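Local structure of CalsepRRP (1JY5) at residues G44-Y49 with Q177-F182; K77-Y82 with Y117-T122; T123-F128 with K184-Q189; S139-S144 with M155-S160. The protein is a plant member of the RNase T2 family that may bind RNA, its ribonuclease activity being uncertain. All coordinates share one frame; numbering follows the deposited sequence.

Interaction 1 of 4, residues G44-Y49 with Q177-F182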
loop_
_atom_site.group_PDB
_atom_site.type_symbol
_atom_site.label_atom_id
_atom_site.label_comp_id
_atom_site.label_asym_id
_atom_site.label_seq_id
_atom_site.Cartn_x
_atom_site.Cartn_y
_atom_site.Cartn_z
ATOM N N GLY A 44 -2.690 0.984 -1.059
ATOM C CA GLY A 44 -4.094 0.603 -1.039
ATOM C C GLY A 44 -4.403 -0.720 -0.357
ATOM O O GLY A 44 -3.495 -1.431 0.061
ATOM N N LEU A 45 -5.693 -1.028 -0.215
ATOM C CA LEU A 45 -6.142 -2.297 0.362
ATOM C C LEU A 45 -6.971 -2.837 -0.787
ATOM O O LEU A 45 -8.023 -2.288 -1.116
ATOM C CB LEU A 45 -7.029 -2.093 1.599
ATOM C CG LEU A 45 -7.606 -3.395 2.197
ATOM C CD1 LEU A 45 -6.477 -4.321 2.655
ATOM C CD2 LEU A 45 -8.509 -3.058 3.381
ATOM N N TRP A 46 -6.494 -3.901 -1.413
ATOM C CA TRP A 46 -7.195 -4.428 -2.566
ATOM C C TRP A 46 -7.941 -5.756 -2.434
ATOM O O TRP A 46 -7.348 -6.775 -2.077
ATOM C CB TRP A 46 -6.213 -4.563 -3.742
ATOM C CG TRP A 46 -5.355 -3.350 -4.028
ATOM C CD1 TRP A 46 -5.707 -2.037 -3.887
ATOM C CD2 TRP A 46 -4.026 -3.352 -4.573
ATOM N NE1 TRP A 46 -4.679 -1.222 -4.314
ATOM C CE2 TRP A 46 -3.637 -2.003 -4.738
ATOM C CE3 TRP A 46 -3.126 -4.365 -4.939
ATOM C CZ2 TRP A 46 -2.389 -1.637 -5.254
ATOM C CZ3 TRP A 46 -1.876 -3.996 -5.456
ATOM C CH2 TRP A 46 -1.526 -2.642 -5.605
ATOM N N PRO A 47 -9.264 -5.751 -2.688
ATOM C CA PRO A 47 -9.998 -7.018 -2.603
ATOM C C PRO A 47 -9.501 -7.722 -3.870
ATOM O O PRO A 47 -9.567 -7.147 -4.961
ATOM C CB PRO A 47 -11.461 -6.589 -2.730
ATOM C CG PRO A 47 -11.464 -5.212 -2.123
ATOM C CD PRO A 47 -10.197 -4.610 -2.723
ATOM N N ASP A 48 -8.987 -8.938 -3.738
ATOM C CA ASP A 48 -8.447 -9.651 -4.895
ATOM C C ASP A 48 -9.003 -11.055 -5.073
ATOM O O ASP A 48 -9.634 -11.604 -4.176
ATOM C CB ASP A 48 -6.912 -9.751 -4.793
ATOM C CG ASP A 48 -6.208 -8.421 -5.045
ATOM O OD1 ASP A 48 -6.639 -7.667 -5.947
ATOM O OD2 ASP A 48 -5.207 -8.134 -4.353
ATOM N N TYR A 49 -8.747 -11.624 -6.244
ATOM C CA TYR A 49 -9.169 -12.980 -6.578
ATOM C C TYR A 49 -7.927 -13.873 -6.564
ATOM O O TYR A 49 -6.832 -13.434 -6.930
ATOM C CB TYR A 49 -9.783 -13.016 -7.971
ATOM C CG TYR A 49 -11.138 -12.365 -8.081
ATOM C CD1 TYR A 49 -11.458 -11.586 -9.188
ATOM C CD2 TYR A 49 -12.114 -12.555 -7.098
ATOM C CE1 TYR A 49 -12.718 -11.006 -9.322
ATOM C CE2 TYR A 49 -13.379 -11.982 -7.222
ATOM C CZ TYR A 49 -13.671 -11.210 -8.337
ATOM O OH TYR A 49 -14.918 -10.643 -8.477
ATOM N N GLN A 177 7.285 -1.177 -3.846
ATOM C CA GLN A 177 6.066 -1.645 -3.207
ATOM C C GLN A 177 6.198 -3.003 -2.525
ATOM O O GLN A 177 6.870 -3.906 -3.025
ATOM C CB GLN A 177 4.946 -1.686 -4.258
ATOM C CG GLN A 177 3.589 -2.190 -3.777
ATOM C CD GLN A 177 2.513 -2.054 -4.846
ATOM O OE1 GLN A 177 2.086 -0.945 -5.179
ATOM N NE2 GLN A 177 2.079 -3.179 -5.397
ATOM N N VAL A 178 5.570 -3.129 -1.360
ATOM C CA VAL A 178 5.557 -4.389 -0.628
ATOM C C VAL A 178 4.091 -4.772 -0.447
ATOM O O VAL A 178 3.273 -3.940 -0.056
ATOM C CB VAL A 178 6.247 -4.272 0.754
ATOM C CG1 VAL A 178 5.954 -5.513 1.597
ATOM C CG2 VAL A 178 7.763 -4.141 0.567
ATOM N N GLN A 179 3.767 -6.026 -0.743
ATOM C CA GLN A 179 2.399 -6.518 -0.622
ATOM C C GLN A 179 2.278 -7.622 0.422
ATOM O O GLN A 179 3.016 -8.606 0.385
ATOM C CB GLN A 179 1.912 -7.049 -1.973
ATOM C CG GLN A 179 1.765 -5.989 -3.060
ATOM C CD GLN A 179 1.525 -6.603 -4.432
ATOM O OE1 GLN A 179 1.217 -7.788 -4.547
ATOM N NE2 GLN A 179 1.655 -5.796 -5.475
ATOM N N ILE A 180 1.344 -7.434 1.352
ATOM C CA ILE A 180 1.058 -8.388 2.420
ATOM C C ILE A 180 -0.395 -8.805 2.230
ATOM O O ILE A 180 -1.263 -7.949 2.048
ATOM C CB ILE A 180 1.165 -7.737 3.819
ATOM C CG1 ILE A 180 2.535 -7.082 3.997
ATOM C CG2 ILE A 180 0.929 -8.790 4.899
ATOM C CD1 ILE A 180 3.692 -8.036 3.864
ATOM N N CYS A 181 -0.672 -10.104 2.290
ATOM C CA CYS A 181 -2.038 -10.580 2.085
ATOM C C CYS A 181 -2.783 -10.996 3.357
ATOM O O CYS A 181 -2.175 -11.459 4.316
ATOM C CB CYS A 181 -2.019 -11.711 1.040
ATOM S SG CYS A 181 -1.466 -11.023 -0.547
ATOM N N PHE A 182 -4.098 -10.785 3.356
ATOM C CA PHE A 182 -4.961 -11.127 4.484
ATOM C C PHE A 182 -6.231 -11.837 4.011
ATOM O O PHE A 182 -6.745 -11.524 2.936
ATOM C CB PHE A 182 -5.403 -9.869 5.247
ATOM C CG PHE A 182 -4.278 -9.082 5.860
ATOM C CD1 PHE A 182 -3.598 -8.121 5.116
ATOM C CD2 PHE A 182 -3.897 -9.304 7.183
ATOM C CE1 PHE A 182 -2.551 -7.390 5.677
ATOM C CE2 PHE A 182 -2.847 -8.577 7.758
ATOM C CZ PHE A 182 -2.174 -7.618 7.001
#
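The six-membered end of the Trp46 indole lies against the amide ends of Gln177 and Gln179. The two glutamines reach the ring by different routes. Gln177 is extended, with CG anti to the backbone N (chi1 178°). It comes from the direction opposite to the Trp46 side chain and meets the ring obliquely. Its amide carbon CD comes within 4.2 Å of Trp46 CH2. The amide plane is turned 68° from the ring plane. Gln179 arrives crosswise, and its amide group sits at the ring edge near the plane. Trp46 CZ3 is 4.4 Å from Gln179 CD. No hydrogen bond joins the two segments, so the contact is van der Waals between the carbon rim of the six-membered ring and two amide ends.

The backbones stay apart, with Trp46 CA 9.3 Å from Cys181 CA. Strand 7-14 runs between them and pairs with both strands. Trp46 also rests on Ala11, stacks with His105 and bonds through NE1 to Glu101 OE2. With an alanine in place of Trp46, Glu101 would probably lose this indole donor, His105 its stacking partner, and both glutamine ends would be freer to turn. Cys181 is tied to Cys191 by a disulfide. Gly44 to Pro47 spell the GLWP of the first conserved segment of the RNase T2 family, on the central antiparallel sheet of that fold.

Interaction 2 of 4, residues K77-Y82 with Y117-T122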
loop_
_atom_site.group_PDB
_atom_site.type_symbol
_atom_site.label_atom_id
_atom_site.label_comp_id
_atom_site.label_asym_id
_atom_site.label_seq_id
_atom_site.Cartn_x
_atom_site.Cartn_y
_atom_site.Cartn_z
ATOM N N LYS A 77 -1.230 11.667 6.297
ATOM C CA LYS A 77 0.127 11.305 6.657
ATOM C C LYS A 77 0.547 9.895 6.269
ATOM O O LYS A 77 1.685 9.676 5.849
ATOM C CB LYS A 77 0.324 11.502 8.163
ATOM C CG LYS A 77 1.734 11.223 8.657
ATOM C CD LYS A 77 1.855 11.563 10.136
ATOM C CE LYS A 77 3.206 11.157 10.693
ATOM N NZ LYS A 77 4.325 11.866 10.010
ATOM N N TYR A 78 -0.365 8.939 6.392
ATOM C CA TYR A 78 -0.022 7.551 6.095
ATOM C C TYR A 78 -0.543 6.994 4.779
ATOM O O TYR A 78 -0.176 5.889 4.379
ATOM C CB TYR A 78 -0.466 6.681 7.267
ATOM C CG TYR A 78 0.138 7.160 8.567
ATOM C CD1 TYR A 78 -0.630 7.838 9.510
ATOM C CD2 TYR A 78 1.490 6.967 8.835
ATOM C CE1 TYR A 78 -0.062 8.314 10.693
ATOM C CE2 TYR A 78 2.068 7.436 10.009
ATOM C CZ TYR A 78 1.286 8.108 10.934
ATOM O OH TYR A 78 1.860 8.559 12.100
ATOM N N TRP A 79 -1.398 7.761 4.113
ATOM C CA TRP A 79 -1.941 7.359 2.818
ATOM C C TRP A 79 -1.821 8.546 1.852
ATOM O O TRP A 79 -2.777 8.900 1.170
ATOM C CB TRP A 79 -3.412 6.957 2.954
ATOM C CG TRP A 79 -3.918 6.110 1.817
ATOM C CD1 TRP A 79 -3.568 6.205 0.504
ATOM C CD2 TRP A 79 -4.875 5.049 1.900
ATOM N NE1 TRP A 79 -4.243 5.266 -0.239
ATOM C CE2 TRP A 79 -5.053 4.542 0.593
ATOM C CE3 TRP A 79 -5.597 4.475 2.953
ATOM C CZ2 TRP A 79 -5.931 3.488 0.308
ATOM C CZ3 TRP A 79 -6.469 3.429 2.671
ATOM C CH2 TRP A 79 -6.627 2.946 1.356
ATOM N N PRO A 80 -0.639 9.180 1.785
ATOM C CA PRO A 80 -0.471 10.325 0.881
ATOM C C PRO A 80 -0.283 9.945 -0.585
ATOM O O PRO A 80 -0.078 8.782 -0.923
ATOM C CB PRO A 80 0.788 11.017 1.410
ATOM C CG PRO A 80 1.014 10.420 2.772
ATOM C CD PRO A 80 0.560 9.005 2.619
ATOM N N SER A 81 -0.338 10.958 -1.441
ATOM C CA SER A 81 -0.123 10.796 -2.869
ATOM C C SER A 81 1.290 11.336 -3.125
ATOM O O SER A 81 1.739 12.244 -2.419
ATOM C CB SER A 81 -1.150 11.621 -3.647
ATOM O OG SER A 81 -0.964 11.485 -5.042
ATOM N N TYR A 82 1.998 10.780 -4.106
ATOM C CA TYR A 82 3.352 11.247 -4.417
ATOM C C TYR A 82 3.455 11.821 -5.830
ATOM O O TYR A 82 4.454 11.615 -6.522
ATOM C CB TYR A 82 4.378 10.113 -4.264
ATOM C CG TYR A 82 4.505 9.571 -2.860
ATOM C CD1 TYR A 82 3.767 8.462 -2.454
ATOM C CD2 TYR A 82 5.327 10.197 -1.921
ATOM C CE1 TYR A 82 3.840 7.986 -1.150
ATOM C CE2 TYR A 82 5.405 9.731 -0.608
ATOM C CZ TYR A 82 4.654 8.622 -0.231
ATOM O OH TYR A 82 4.704 8.166 1.069
ATOM N N TYR A 117 -15.873 4.452 5.438
ATOM C CA TYR A 117 -15.180 4.629 6.698
ATOM C C TYR A 117 -14.561 3.321 7.141
ATOM O O TYR A 117 -13.407 3.289 7.574
ATOM C CB TYR A 117 -16.118 5.118 7.799
ATOM C CG TYR A 117 -15.379 5.320 9.100
ATOM C CD1 TYR A 117 -14.671 6.500 9.343
ATOM C CD2 TYR A 117 -15.291 4.291 10.044
ATOM C CE1 TYR A 117 -13.889 6.649 10.490
ATOM C CE2 TYR A 117 -14.507 4.431 11.195
ATOM C CZ TYR A 117 -13.806 5.615 11.407
ATOM O OH TYR A 117 -13.003 5.768 12.520
ATOM N N GLU A 118 -15.328 2.240 7.052
ATOM C CA GLU A 118 -14.805 0.944 7.464
ATOM C C GLU A 118 -13.656 0.546 6.550
ATOM O O GLU A 118 -12.659 -0.017 7.006
ATOM C CB GLU A 118 -15.914 -0.118 7.449
ATOM C CG GLU A 118 -17.104 0.273 8.329
ATOM C CD GLU A 118 -18.105 -0.850 8.560
ATOM O OE1 GLU A 118 -18.090 -1.842 7.809
ATOM O OE2 GLU A 118 -18.921 -0.723 9.495
ATOM N N TYR A 119 -13.779 0.852 5.262
ATOM C CA TYR A 119 -12.708 0.508 4.331
ATOM C C TYR A 119 -11.393 1.208 4.701
ATOM O O TYR A 119 -10.369 0.549 4.904
ATOM C CB TYR A 119 -13.097 0.879 2.896
ATOM C CG TYR A 119 -11.947 0.734 1.913
ATOM C CD1 TYR A 119 -11.497 -0.528 1.510
ATOM C CD2 TYR A 119 -11.294 1.859 1.415
ATOM C CE1 TYR A 119 -10.419 -0.660 0.630
ATOM C CE2 TYR A 119 -10.218 1.742 0.541
ATOM C CZ TYR A 119 -9.786 0.480 0.153
ATOM O OH TYR A 119 -8.723 0.364 -0.705
ATOM N N PHE A 120 -11.421 2.537 4.798
ATOM C CA PHE A 120 -10.210 3.293 5.114
ATOM C C PHE A 120 -9.651 3.071 6.528
ATOM O O PHE A 120 -8.432 2.963 6.706
ATOM C CB PHE A 120 -10.434 4.794 4.863
ATOM C CG PHE A 120 -10.520 5.158 3.400
ATOM C CD1 PHE A 120 -11.754 5.348 2.781
ATOM C CD2 PHE A 120 -9.364 5.273 2.631
ATOM C CE1 PHE A 120 -11.835 5.641 1.413
ATOM C CE2 PHE A 120 -9.434 5.566 1.263
ATOM C CZ PHE A 120 -10.673 5.749 0.654
ATOM N N SER A 121 -10.532 3.008 7.525
ATOM C CA SER A 121 -10.099 2.791 8.907
ATOM C C SER A 121 -9.513 1.393 9.095
ATOM O O SER A 121 -8.547 1.202 9.844
ATOM C CB SER A 121 -11.264 3.002 9.885
ATOM O OG SER A 121 -12.333 2.117 9.624
ATOM N N THR A 122 -10.088 0.410 8.413
ATOM C CA THR A 122 -9.582 -0.948 8.536
ATOM C C THR A 122 -8.202 -1.043 7.889
ATOM O O THR A 122 -7.319 -1.738 8.396
ATOM C CB THR A 122 -10.565 -1.956 7.912
ATOM O OG1 THR A 122 -11.793 -1.925 8.655
ATOM C CG2 THR A 122 -9.995 -3.368 7.961
#
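Residues 77-82 meet helix 116-129 through Trp79, whose indole packs on Phe120 and Tyr119 in the buried core of the RNase T2 fold. Lys77 and Tyr78 finish helix 72-78. The Tyr78 ring meets Phe128, further along helix 116-129, edge-to-face.

Trp79 is the first residue to leave the helix. Its CG is anti to the backbone N (chi1 -161°), which sends the indole inward. Phe120 CE2 sits over one indole face, offset toward the rim. The closest atoms are Trp79 CZ3 and Phe120 CD2, 3.4 Å apart. The two ring planes are inclined at 55°. Leu98 of helix 97-106 touches both rings. A serine in place of Trp79 would probably leave a gap beside Phe120 and Leu98 and leave the Phe120 ring less fixed.

Pro80 then turns to Thr41, and Tyr82 OH is hydrogen-bonded to Thr41 OG1. Tyr119 OH donates a hydrogen bond to Leu45 O and lies in the indole plane, 3.9 Å from Trp79 CH2.

Interaction 3 of 4, residues T123-F128 with K184-Q189. Unlike the reference sequence in segment 123-128: Thr123 (reference Ala).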
loop_
_atom_site.group_PDB
_atom_site.type_symbol
_atom_site.label_atom_id
_atom_site.label_comp_id
_atom_site.label_asym_id
_atom_site.label_seq_id
_atom_site.Cartn_x
_atom_site.Cartn_y
_atom_site.Cartn_z
ATOM N N THR A 123 -8.005 -0.324 6.788
ATOM C CA THR A 123 -6.715 -0.334 6.116
ATOM C C THR A 123 -5.668 0.282 7.040
ATOM O O THR A 123 -4.552 -0.227 7.160
ATOM C CB THR A 123 -6.752 0.465 4.805
ATOM O OG1 THR A 123 -7.754 -0.085 3.942
ATOM C CG2 THR A 123 -5.404 0.388 4.091
ATOM N N LEU A 124 -6.029 1.382 7.692
ATOM C CA LEU A 124 -5.110 2.037 8.617
ATOM C C LEU A 124 -4.794 1.107 9.788
ATOM O O LEU A 124 -3.648 1.015 10.225
ATOM C CB LEU A 124 -5.713 3.354 9.129
ATOM C CG LEU A 124 -5.521 4.578 8.218
ATOM C CD1 LEU A 124 -5.706 4.184 6.757
ATOM C CD2 LEU A 124 -6.513 5.663 8.609
ATOM N N MET A 125 -5.809 0.407 10.286
ATOM C CA MET A 125 -5.619 -0.515 11.399
ATOM C C MET A 125 -4.554 -1.547 11.073
ATOM O O MET A 125 -3.629 -1.752 11.850
ATOM C CB MET A 125 -6.928 -1.232 11.735
ATOM C CG MET A 125 -6.842 -2.178 12.931
ATOM S SD MET A 125 -8.392 -3.088 13.164
ATOM C CE MET A 125 -8.228 -4.301 11.843
ATOM N N LEU A 126 -4.694 -2.205 9.925
ATOM C CA LEU A 126 -3.729 -3.217 9.507
ATOM C C LEU A 126 -2.355 -2.575 9.318
ATOM O O LEU A 126 -1.333 -3.142 9.715
ATOM C CB LEU A 126 -4.194 -3.880 8.202
ATOM C CG LEU A 126 -5.495 -4.701 8.272
ATOM C CD1 LEU A 126 -5.919 -5.137 6.877
ATOM C CD2 LEU A 126 -5.285 -5.920 9.170
ATOM N N TYR A 127 -2.338 -1.385 8.720
ATOM C CA TYR A 127 -1.097 -0.652 8.482
ATOM C C TYR A 127 -0.356 -0.354 9.784
ATOM O O TYR A 127 0.864 -0.477 9.850
ATOM C CB TYR A 127 -1.393 0.666 7.763
ATOM C CG TYR A 127 -0.197 1.591 7.652
ATOM C CD1 TYR A 127 0.769 1.409 6.659
ATOM C CD2 TYR A 127 -0.037 2.656 8.537
ATOM C CE1 TYR A 127 1.862 2.275 6.547
ATOM C CE2 TYR A 127 1.050 3.523 8.438
ATOM C CZ TYR A 127 1.992 3.328 7.439
ATOM O OH TYR A 127 3.045 4.210 7.320
ATOM N N PHE A 128 -1.093 0.064 10.810
ATOM C CA PHE A 128 -0.488 0.376 12.106
ATOM C C PHE A 128 -0.099 -0.885 12.861
ATOM O O PHE A 128 0.902 -0.903 13.580
ATOM C CB PHE A 128 -1.453 1.186 12.974
ATOM C CG PHE A 128 -1.653 2.594 12.506
ATOM C CD1 PHE A 128 -2.929 3.148 12.463
ATOM C CD2 PHE A 128 -0.568 3.372 12.105
ATOM C CE1 PHE A 128 -3.126 4.458 12.037
ATOM C CE2 PHE A 128 -0.754 4.688 11.676
ATOM C CZ PHE A 128 -2.035 5.230 11.639
ATOM N N LYS A 184 -10.368 -12.978 4.590
ATOM C CA LYS A 184 -11.541 -12.173 4.891
ATOM C C LYS A 184 -11.822 -11.992 6.378
ATOM O O LYS A 184 -12.748 -11.272 6.755
ATOM C CB LYS A 184 -12.764 -12.736 4.160
ATOM C CG LYS A 184 -12.771 -12.391 2.660
ATOM C CD LYS A 184 -14.031 -12.882 1.945
ATOM C CE LYS A 184 -14.006 -14.368 1.711
ATOM N NZ LYS A 184 -13.109 -14.751 0.596
ATOM N N THR A 185 -11.026 -12.644 7.222
ATOM C CA THR A 185 -11.168 -12.481 8.663
ATOM C C THR A 185 -9.961 -11.679 9.164
ATOM O O THR A 185 -9.642 -11.679 10.350
ATOM C CB THR A 185 -11.263 -13.846 9.423
ATOM O OG1 THR A 185 -10.208 -14.722 9.006
ATOM C CG2 THR A 185 -12.613 -14.506 9.163
ATOM N N LEU A 186 -9.298 -10.994 8.234
ATOM C CA LEU A 186 -8.147 -10.148 8.544
ATOM C C LEU A 186 -6.930 -10.883 9.116
ATOM O O LEU A 186 -6.103 -10.288 9.815
ATOM C CB LEU A 186 -8.574 -9.015 9.496
ATOM C CG LEU A 186 -9.725 -8.100 9.026
ATOM C CD1 LEU A 186 -9.953 -6.990 10.046
ATOM C CD2 LEU A 186 -9.395 -7.493 7.664
ATOM N N GLN A 187 -6.821 -12.176 8.825
ATOM C CA GLN A 187 -5.684 -12.966 9.286
ATOM C C GLN A 187 -4.666 -13.010 8.155
ATOM O O GLN A 187 -5.028 -13.195 6.989
ATOM C CB GLN A 187 -6.081 -14.410 9.607
ATOM C CG GLN A 187 -7.184 -14.601 10.625
ATOM C CD GLN A 187 -7.452 -16.082 10.878
ATOM O OE1 GLN A 187 -7.809 -16.832 9.958
ATOM N NE2 GLN A 187 -7.276 -16.511 12.127
ATOM N N LEU A 188 -3.395 -12.844 8.500
ATOM C CA LEU A 188 -2.320 -12.893 7.517
ATOM C C LEU A 188 -2.387 -14.203 6.749
ATOM O O LEU A 188 -2.663 -15.248 7.328
ATOM C CB LEU A 188 -0.968 -12.827 8.224
ATOM C CG LEU A 188 -0.547 -11.461 8.732
ATOM C CD1 LEU A 188 0.503 -11.594 9.820
ATOM C CD2 LEU A 188 -0.033 -10.674 7.547
ATOM N N GLN A 189 -2.152 -14.156 5.447
ATOM C CA GLN A 189 -2.128 -15.386 4.658
ATOM C C GLN A 189 -1.080 -15.198 3.580
ATOM O O GLN A 189 -0.528 -14.107 3.423
ATOM C CB GLN A 189 -3.483 -15.668 4.006
ATOM C CG GLN A 189 -3.863 -14.662 2.934
ATOM C CD GLN A 189 -5.055 -15.112 2.114
ATOM O OE1 GLN A 189 -6.166 -15.230 2.627
ATOM N NE2 GLN A 189 -4.822 -15.380 0.833
#
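Leu186 is the main contributor, its two methyl branches each meeting one residue of helix 116-129. Its CD1 meets the end of Met125, with Met125 CE 3.7 Å from Leu186 CD1. Its other branch turns to Leu126, and Leu126 CD1 is 4.3 Å from Leu186 CD2. The contact is purely apolar and fairly loose.

Leu186 has a positive phi of 63°, as a residue in a tight turn often does. It belongs to the connection of a beta hairpin between strand 174-182 and the weakly bonded strand about 188-189. Asp183 OD2 helps hold this turn through Gln187 N and Thr185 OG1. Helix 116-129, which lies over the sheet of this alpha-beta fold, packs against this hairpin connection.

Met125 is exposed. Its CG is anti to the backbone N (chi1 -178°), and the chain bends at its last torsion (chi3 77°), which brings the methyl group round to Leu186. The two side chains cross at about a right angle. Leu126 is buried, and it also rests on Phe182 of strand 174-182.

Interaction 4 of 4, residues S139-S144 with M155-S160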
loop_
_atom_site.group_PDB
_atom_site.type_symbol
_atom_site.label_atom_id
_atom_site.label_comp_id
_atom_site.label_asym_id
_atom_site.label_seq_id
_atom_site.Cartn_x
_atom_site.Cartn_y
_atom_site.Cartn_z
ATOM N N SER A 139 15.996 -5.114 11.466
ATOM C CA SER A 139 16.786 -6.166 10.831
ATOM C C SER A 139 17.981 -5.616 10.064
ATOM O O SER A 139 18.640 -6.344 9.318
ATOM C CB SER A 139 15.917 -7.000 9.888
ATOM O OG SER A 139 15.232 -8.015 10.596
ATOM N N GLY A 140 18.254 -4.327 10.238
ATOM C CA GLY A 140 19.385 -3.712 9.564
ATOM C C GLY A 140 19.077 -3.069 8.225
ATOM O O GLY A 140 19.962 -2.477 7.610
ATOM N N TYR A 141 17.833 -3.179 7.765
ATOM C CA TYR A 141 17.452 -2.590 6.488
ATOM C C TYR A 141 16.844 -1.214 6.715
ATOM O O TYR A 141 15.644 -1.073 6.965
ATOM C CB TYR A 141 16.474 -3.507 5.753
ATOM C CG TYR A 141 16.989 -4.919 5.619
ATOM C CD1 TYR A 141 16.650 -5.895 6.553
ATOM C CD2 TYR A 141 17.859 -5.270 4.587
ATOM C CE1 TYR A 141 17.164 -7.187 6.467
ATOM C CE2 TYR A 141 18.381 -6.560 4.492
ATOM C CZ TYR A 141 18.029 -7.510 5.437
ATOM O OH TYR A 141 18.551 -8.782 5.360
ATOM N N LEU A 142 17.696 -0.201 6.611
ATOM C CA LEU A 142 17.308 1.183 6.843
ATOM C C LEU A 142 17.360 2.035 5.576
ATOM O O LEU A 142 17.999 1.666 4.590
ATOM C CB LEU A 142 18.249 1.785 7.892
ATOM C CG LEU A 142 18.533 0.930 9.129
ATOM C CD1 LEU A 142 19.816 1.405 9.799
ATOM C CD2 LEU A 142 17.357 1.005 10.091
ATOM N N PRO A 143 16.670 3.187 5.585
ATOM C CA PRO A 143 16.685 4.064 4.410
ATOM C C PRO A 143 18.140 4.488 4.160
ATOM O O PRO A 143 18.853 4.820 5.107
ATOM C CB PRO A 143 15.810 5.238 4.847
ATOM C CG PRO A 143 14.834 4.592 5.801
ATOM C CD PRO A 143 15.731 3.686 6.606
ATOM N N SER A 144 18.582 4.470 2.905
ATOM C CA SER A 144 19.957 4.849 2.572
ATOM C C SER A 144 20.129 5.124 1.084
ATOM O O SER A 144 19.536 4.441 0.251
ATOM C CB SER A 144 20.925 3.736 2.987
ATOM O OG SER A 144 22.246 4.006 2.541
ATOM N N MET A 155 13.136 -10.019 2.235
ATOM C CA MET A 155 12.060 -11.009 2.182
ATOM C C MET A 155 12.046 -11.849 3.459
ATOM O O MET A 155 11.018 -11.978 4.127
ATOM C CB MET A 155 12.268 -11.953 0.992
ATOM C CG MET A 155 12.189 -11.309 -0.381
ATOM S SD MET A 155 10.508 -10.969 -0.879
ATOM C CE MET A 155 10.082 -12.470 -1.790
ATOM N N SER A 156 13.199 -12.427 3.784
ATOM C CA SER A 156 13.337 -13.268 4.967
ATOM C C SER A 156 13.030 -12.505 6.248
ATOM O O SER A 156 12.424 -13.047 7.172
ATOM C CB SER A 156 14.754 -13.852 5.033
ATOM O OG SER A 156 14.927 -14.626 6.210
ATOM N N ALA A 157 13.448 -11.248 6.306
ATOM C CA ALA A 157 13.194 -10.432 7.488
ATOM C C ALA A 157 11.689 -10.278 7.701
ATOM O O ALA A 157 11.189 -10.461 8.809
ATOM C CB ALA A 157 13.849 -9.058 7.332
ATOM N N ILE A 158 10.963 -9.945 6.640
ATOM C CA ILE A 158 9.514 -9.781 6.756
ATOM C C ILE A 158 8.855 -11.128 7.055
ATOM O O ILE A 158 8.020 -11.233 7.950
ATOM C CB ILE A 158 8.927 -9.179 5.468
ATOM C CG1 ILE A 158 9.564 -7.810 5.227
ATOM C CG2 ILE A 158 7.412 -9.048 5.584
ATOM C CD1 ILE A 158 9.207 -7.176 3.913
ATOM N N GLN A 159 9.252 -12.150 6.306
ATOM C CA GLN A 159 8.729 -13.497 6.474
ATOM C C GLN A 159 8.837 -14.025 7.903
ATOM O O GLN A 159 7.876 -14.575 8.444
ATOM C CB GLN A 159 9.454 -14.458 5.528
ATOM C CG GLN A 159 9.533 -15.894 6.041
ATOM C CD GLN A 159 8.177 -16.554 6.138
ATOM O OE1 GLN A 159 8.018 -17.581 6.796
ATOM N NE2 GLN A 159 7.190 -15.970 5.472
ATOM N N SER A 160 10.005 -13.875 8.519
ATOM C CA SER A 160 10.179 -14.378 9.877
ATOM C C SER A 160 9.343 -13.610 10.900
ATOM O O SER A 160 8.996 -14.151 11.944
ATOM C CB SER A 160 11.664 -14.365 10.277
ATOM O OG SER A 160 12.189 -13.054 10.313
#
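Ala157 presents its methyl group to Ser139 and Tyr141, and these three residues make up the whole contact. All the contacts across the segments are van der Waals. Ala157 CB is 3.7 Å from Ser139 OG and 3.9 Å from Ser139 CB. It is also 3.9 Å from Tyr141 CE1, approaching that ring obliquely. Tyr141 holds its CG anti to the carbonyl carbon (chi1 -53°), beside the backbone N, and this swings the ring to the helix. The small side chain of Ala157 is consistent with the close approach of the loop, Ser139 CA being 6.5 Å from Ala157 CA.

Hydrogen bonds lie within each partner rather than between them. In the helix, Gln159 N donates to Met155 O at 2.8 Å and Ser160 N to Ser156 O at 2.9 Å. The loop begins with a Schellman motif that ends helix 132-137. There Tyr141 N bonds to Leu136 O and Gly140 N to Ser137 O. Gly140 is the C-prime residue, with a phi of 93°. A CB at these angles would press on the carbonyl O of Ser139.

The contact is at the surface, its centre about 17 Å from the centre of the chain. It joins the end of helix 132-137 to helix 151-162. Ile158 packs on Ile132 and Leu136 of the first helix. Tyr141 also touches Leu136, and its ring meets Tyr149 of strand 149-150.

Interaction 2 is the buried contact of the four and is built from aromatic rings. Interaction 3 is partly buried and aliphatic. Interactions 1 and 4 lie at the surface, the first with two glutamine amides against the rim of an indole, the last with one methyl group against a serine and a tyrosine. Interactions 2 and 3 share helix 116-129, and Trp79 touches Thr123 and Leu124 there. Interactions 1 and 3 share one sheet, where strands 174-182 and 188-189 are neighbours. Interaction 4 is separate from interactions 2 and 3, its nearest atoms about 12 Å and 8 Å away, but touches interaction 1 where Ile158 packs on Ile180.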